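Local coordinates for PHOX (Pseudomonas fluorescens, PDB 4A9V), which hydrolyses phosphate monoesters as an alkaline phosphatase, using a complex iron-calcium cofactor held by a beta-propeller, at residues Leu26-Gln40 against Lys568-Asp580. Numbering follows the deposited sequence.
Sequences LPKGYKSSVLISWGQ and KPRSSVMAITRED. With EDO (1,2-ethanediol), chain J.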
loop_
_atom_site.group_PDB
_atom_site.type_symbol
_atom_site.label_atom_id
_atom_site.label_comp_id
_atom_site.label_asym_id
_atom_site.label_seq_id
_atom_site.Cartn_x
_atom_site.Cartn_y
_atom_site.Cartn_z
ATOM N N LEU A 26 -3.186 21.839 -9.143
ATOM C CA LEU A 26 -3.336 22.116 -7.714
ATOM C C LEU A 26 -4.247 23.329 -7.538
ATOM O O LEU A 26 -4.526 24.032 -8.505
ATOM C CB LEU A 26 -1.970 22.401 -7.094
ATOM C CG LEU A 26 -1.069 21.182 -6.930
ATOM C CD1 LEU A 26 0.381 21.618 -6.794
ATOM C CD2 LEU A 26 -1.490 20.344 -5.734
ATOM N N PRO A 27 -4.611 23.658 -6.292
ATOM C CA PRO A 27 -5.365 24.886 -6.084
ATOM C C PRO A 27 -4.475 26.109 -6.221
ATOM O O PRO A 27 -3.247 26.007 -6.188
ATOM C CB PRO A 27 -5.903 24.744 -4.644
ATOM C CG PRO A 27 -5.651 23.316 -4.255
ATOM C CD PRO A 27 -4.434 22.916 -5.036
ATOM N N LYS A 28 -5.101 27.270 -6.310
ATOM C CA LYS A 28 -4.365 28.523 -6.355
ATOM C C LYS A 28 -3.467 28.645 -5.128
ATOM O O LYS A 28 -3.867 28.301 -4.018
ATOM C CB LYS A 28 -5.333 29.706 -6.423
ATOM C CG LYS A 28 -5.809 30.041 -7.828
ATOM C CD LYS A 28 -7.088 29.297 -8.188
ATOM C CE LYS A 28 -8.314 30.194 -8.086
ATOM N NZ LYS A 28 -9.069 29.981 -6.819
ATOM N N GLY A 29 -2.244 29.115 -5.339
ATOM C CA GLY A 29 -1.319 29.357 -4.242
ATOM C C GLY A 29 -0.480 28.155 -3.857
ATOM O O GLY A 29 0.302 28.224 -2.914
ATOM N N TYR A 30 -0.609 27.068 -4.613
ATOM C CA TYR A 30 0.154 25.839 -4.373
ATOM C C TYR A 30 1.140 25.587 -5.506
ATOM O O TYR A 30 0.893 25.955 -6.654
ATOM C CB TYR A 30 -0.792 24.637 -4.239
ATOM C CG TYR A 30 -1.442 24.551 -2.876
ATOM C CD1 TYR A 30 -2.605 25.249 -2.584
ATOM C CD2 TYR A 30 -0.865 23.798 -1.868
ATOM C CE1 TYR A 30 -3.174 25.190 -1.321
ATOM C CE2 TYR A 30 -1.443 23.704 -0.622
ATOM C CZ TYR A 30 -2.606 24.386 -0.355
ATOM O OH TYR A 30 -3.140 24.301 0.907
ATOM N N LYS A 31 2.232 24.908 -5.186
ATOM C CA LYS A 31 3.216 24.547 -6.190
ATOM C C LYS A 31 3.750 23.152 -5.924
ATOM O O LYS A 31 3.550 22.586 -4.846
ATOM C CB LYS A 31 4.364 25.556 -6.227
ATOM C CG LYS A 31 5.074 25.757 -4.904
ATOM C CD LYS A 31 6.076 26.900 -4.987
ATOM C CE LYS A 31 6.573 27.307 -3.609
ATOM N NZ LYS A 31 7.326 26.212 -2.928
ATOM N N SER A 32 4.345 22.570 -6.957
ATOM C CA SER A 32 4.898 21.228 -6.880
ATOM C C SER A 32 6.289 21.189 -7.482
ATOM O O SER A 32 6.626 21.985 -8.358
ATOM C CB SER A 32 3.999 20.218 -7.599
ATOM O OG SER A 32 3.964 20.446 -8.994
ATOM N N SER A 33 7.106 20.300 -6.930
ATOM C CA SER A 33 8.463 20.062 -7.400
ATOM C C SER A 33 8.718 18.558 -7.354
ATOM O O SER A 33 8.227 17.880 -6.462
ATOM C CB SER A 33 9.458 20.784 -6.483
ATOM O OG SER A 33 10.752 20.825 -7.054
ATOM N N VAL A 34 9.551 18.055 -8.257
ATOM C CA VAL A 34 9.981 16.665 -8.188
ATOM C C VAL A 34 11.044 16.503 -7.113
ATOM O O VAL A 34 12.088 17.149 -7.166
ATOM C CB VAL A 34 10.555 16.191 -9.532
ATOM C CG1 VAL A 34 11.138 14.797 -9.393
ATOM C CG2 VAL A 34 9.487 16.225 -10.616
ATOM N N LEU A 35 10.773 15.640 -6.145
ATOM C CA LEU A 35 11.774 15.293 -5.142
ATOM C C LEU A 35 12.788 14.293 -5.695
ATOM O O LEU A 35 14.001 14.483 -5.584
ATOM C CB LEU A 35 11.105 14.729 -3.886
ATOM C CG LEU A 35 12.061 14.385 -2.739
ATOM C CD1 LEU A 35 12.600 15.642 -2.071
ATOM C CD2 LEU A 35 11.394 13.472 -1.723
ATOM N N ILE A 36 12.279 13.221 -6.293
ATOM C CA ILE A 36 13.122 12.148 -6.813
ATOM C C ILE A 36 12.284 11.314 -7.776
ATOM O O ILE A 36 11.059 11.263 -7.647
ATOM C CB ILE A 36 13.701 11.266 -5.672
ATOM C CG1 ILE A 36 14.748 10.277 -6.199
ATOM C CG2 ILE A 36 12.601 10.565 -4.885
ATOM C CD1 ILE A 36 15.680 9.775 -5.112
ATOM N N SER A 37 12.936 10.742 -8.783
ATOM C CA SER A 37 12.274 9.909 -9.782
ATOM C C SER A 37 12.965 8.549 -9.892
ATOM O O SER A 37 14.167 8.418 -9.649
ATOM C CB SER A 37 12.313 10.579 -11.161
ATOM O OG SER A 37 11.645 11.827 -11.170
ATOM N N TRP A 38 12.211 7.574 -10.387
ATOM C CA TRP A 38 12.754 6.292 -10.811
ATOM C C TRP A 38 14.052 6.480 -11.551
ATOM O O TRP A 38 14.131 7.270 -12.497
ATOM C CB TRP A 38 11.745 5.569 -11.697
ATOM C CG TRP A 38 12.330 4.415 -12.441
ATOM C CD1 TRP A 38 13.098 3.369 -11.942
ATOM C CD2 TRP A 38 12.285 4.213 -13.878
ATOM N NE1 TRP A 38 13.516 2.553 -12.957
ATOM C CE2 TRP A 38 13.056 3.013 -14.147
ATOM C CE3 TRP A 38 11.665 4.870 -14.923
ATOM C CZ2 TRP A 38 13.217 2.527 -15.432
ATOM C CZ3 TRP A 38 11.851 4.389 -16.213
ATOM C CH2 TRP A 38 12.611 3.247 -16.463
ATOM N N GLY A 39 15.089 5.768 -11.119
ATOM C CA GLY A 39 16.363 5.753 -11.822
ATOM C C GLY A 39 17.430 6.664 -11.240
ATOM O O GLY A 39 18.590 6.571 -11.635
ATOM N N GLN A 40 17.066 7.525 -10.292
ATOM C CA GLN A 40 18.032 8.434 -9.675
ATOM C C GLN A 40 19.104 7.641 -8.932
ATOM O O GLN A 40 18.786 6.911 -8.000
ATOM C CB GLN A 40 17.301 9.334 -8.686
ATOM C CG GLN A 40 18.207 10.228 -7.858
ATOM C CD GLN A 40 18.979 11.215 -8.703
ATOM O OE1 GLN A 40 18.402 11.907 -9.545
ATOM N NE2 GLN A 40 20.287 11.288 -8.483
ATOM N N LYS A 568 10.680 9.720 -21.911
ATOM C CA LYS A 568 10.289 8.569 -21.119
ATOM C C LYS A 568 9.720 9.061 -19.785
ATOM O O LYS A 568 10.385 9.796 -19.053
ATOM C CB LYS A 568 11.513 7.680 -20.872
ATOM C CG LYS A 568 11.225 6.467 -20.007
ATOM C CD LYS A 568 12.368 5.468 -20.037
ATOM C CE LYS A 568 12.427 4.725 -21.360
ATOM N NZ LYS A 568 13.500 3.694 -21.380
ATOM N N PRO A 569 8.452 8.732 -19.493
ATOM C CA PRO A 569 7.880 9.126 -18.207
ATOM C C PRO A 569 8.495 8.343 -17.053
ATOM O O PRO A 569 8.935 7.210 -17.236
ATOM C CB PRO A 569 6.401 8.778 -18.368
ATOM C CG PRO A 569 6.409 7.608 -19.294
ATOM C CD PRO A 569 7.568 7.813 -20.234
ATOM N N ARG A 570 8.594 8.985 -15.894
ATOM C CA ARG A 570 9.234 8.380 -14.726
ATOM C C ARG A 570 8.368 8.594 -13.491
ATOM O O ARG A 570 8.067 9.728 -13.128
ATOM C CB ARG A 570 10.616 8.992 -14.492
ATOM C CG ARG A 570 11.574 8.788 -15.654
ATOM C CD ARG A 570 12.767 9.720 -15.568
ATOM N NE ARG A 570 13.650 9.377 -14.458
ATOM C CZ ARG A 570 14.728 10.077 -14.134
ATOM N NH1 ARG A 570 15.001 11.202 -14.787
ATOM N NH2 ARG A 570 15.512 9.674 -13.146
ATOM N N SER A 571 8.035 7.504 -12.806
ATOM C CA SER A 571 7.406 7.587 -11.491
ATOM C C SER A 571 8.235 8.498 -10.604
ATOM O O SER A 571 9.469 8.425 -10.603
ATOM C CB SER A 571 7.320 6.201 -10.851
ATOM O OG SER A 571 6.436 5.354 -11.561
ATOM N N SER A 572 7.551 9.365 -9.869
ATOM C CA SER A 572 8.219 10.388 -9.086
ATOM C C SER A 572 7.517 10.603 -7.762
ATOM O O SER A 572 6.300 10.424 -7.654
ATOM C CB SER A 572 8.250 11.708 -9.853
ATOM O OG SER A 572 8.938 11.578 -11.084
ATOM N N VAL A 573 8.293 11.023 -6.768
ATOM C CA VAL A 573 7.762 11.591 -5.549
ATOM C C VAL A 573 7.794 13.101 -5.700
ATOM O O VAL A 573 8.836 13.680 -6.042
ATOM C CB VAL A 573 8.591 11.146 -4.324
ATOM C CG1 VAL A 573 8.073 11.789 -3.048
ATOM C CG2 VAL A 573 8.581 9.631 -4.196
ATOM N N MET A 574 6.648 13.726 -5.455
ATOM C CA MET A 574 6.486 15.168 -5.568
ATOM C C MET A 574 6.446 15.796 -4.185
ATOM O O MET A 574 5.916 15.210 -3.248
ATOM C CB MET A 574 5.178 15.502 -6.294
ATOM C CG MET A 574 4.983 14.764 -7.606
ATOM S SD MET A 574 6.284 15.071 -8.818
ATOM C CE MET A 574 6.065 16.820 -9.129
ATOM N N ALA A 575 6.951 17.020 -4.099
ATOM C CA ALA A 575 6.800 17.865 -2.925
ATOM C C ALA A 575 5.812 18.987 -3.228
ATOM O O ALA A 575 6.008 19.751 -4.179
ATOM C CB ALA A 575 8.146 18.455 -2.530
ATOM N N ILE A 576 4.718 19.028 -2.474
ATOM C CA ILE A 576 3.675 20.028 -2.634
ATOM C C ILE A 576 3.774 21.027 -1.484
ATOM O O ILE A 576 3.821 20.641 -0.315
ATOM C CB ILE A 576 2.277 19.376 -2.592
ATOM C CG1 ILE A 576 2.175 18.167 -3.535
ATOM C CG2 ILE A 576 1.195 20.417 -2.831
ATOM C CD1 ILE A 576 2.500 18.434 -4.984
ATOM N N THR A 577 3.815 22.311 -1.831
ATOM C CA THR A 577 3.940 23.376 -0.847
ATOM C C THR A 577 2.991 24.522 -1.205
ATOM O O THR A 577 2.501 24.619 -2.330
ATOM C CB THR A 577 5.384 23.908 -0.785
ATOM O OG1 THR A 577 5.794 24.320 -2.093
ATOM C CG2 THR A 577 6.344 22.844 -0.258
ATOM N N ARG A 578 2.786 25.421 -0.246
ATOM C CA ARG A 578 2.140 26.705 -0.499
ATOM C C ARG A 578 3.175 27.773 -0.833
ATOM O O ARG A 578 4.195 27.901 -0.156
ATOM C CB ARG A 578 1.315 27.138 0.721
ATOM C CG ARG A 578 -0.004 26.393 0.849
ATOM C CD ARG A 578 -0.608 26.503 2.240
ATOM N NE ARG A 578 -0.802 27.883 2.658
ATOM C CZ ARG A 578 -1.590 28.265 3.659
ATOM N NH1 ARG A 578 -2.267 27.372 4.365
ATOM N NH2 ARG A 578 -1.673 29.548 3.978
ATOM N N GLU A 579 2.835 28.626 -1.795
ATOM C CA GLU A 579 3.656 29.787 -2.119
ATOM C C GLU A 579 3.856 30.686 -0.903
ATOM O O GLU A 579 4.928 31.267 -0.728
ATOM C CB GLU A 579 3.023 30.576 -3.271
ATOM C CG GLU A 579 2.979 29.800 -4.580
ATOM C CD GLU A 579 2.048 30.413 -5.610
ATOM O OE1 GLU A 579 1.485 31.498 -5.347
ATOM O OE2 GLU A 579 1.886 29.811 -6.693
ATOM N N ASP A 580 2.848 30.765 -0.039
ATOM C CA ASP A 580 2.923 31.629 1.138
ATOM C C ASP A 580 3.513 30.937 2.370
ATOM O O ASP A 580 3.658 31.566 3.421
ATOM C CB ASP A 580 1.541 32.190 1.477
ATOM C CG ASP A 580 0.581 31.130 1.993
ATOM O OD1 ASP A 580 1.029 30.003 2.289
ATOM O OD2 ASP A 580 -0.619 31.453 2.159
HETATM C C1 EDO J . 12.639 2.788 -25.167
HETATM O O1 EDO J . 13.290 3.722 -24.298
HETATM C C2 EDO J . 12.175 1.568 -24.369
HETATM O O2 EDO J . 12.853 1.545 -23.101
HETATM O O HOH W 1 0.037 30.111 -0.860
HETATM O O HOH W 2 17.973 11.021 -12.227
#
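Arg570 lays one face of its guanidinium against CB of Ser37, while its edge meets the carbonyl of Trp38: NE and NH2, at 2.9 and 2.8 Å, both donate to Trp38 O, which lies in the guanidinium plane. NH2 also donates a hydrogen bond to a water that in turn donates to Gln40 OE1, and NH1 forms a salt bridge with Glu562. A leucine in place of Arg570 would probably leave Trp38 O with neither of these donors and Glu562 without this charged mate. At the far end Arg578 CG sits over one face of the Tyr30 ring (CH-pi, 3.7 Å from the centroid); its guanidinium turns side-on to both oxygens of Asp580, and Tyr30 OH bonds to Gly585 N. Between them strands 30-37 and 572-578 pair antiparallel, joining the chain ends in one four-stranded propeller sheet, the closure known as molecular velcro. A classic beta bulge interrupts the ladder: Val573 O accepts from Leu35 N at 2.8 Å and only weakly from Ile36 N. Apolar Val573 suits the spot, CG1 beside Leu35 CD2 and CB beside Ile36 CG2. Lys31, bent at chi4 (64°), curls NZ back to Thr577 OG1, 2.6 Å away. Gly29 suits the type II turn Pro27-Tyr30: at phi 88° a CB would jam against the preceding carbonyl O.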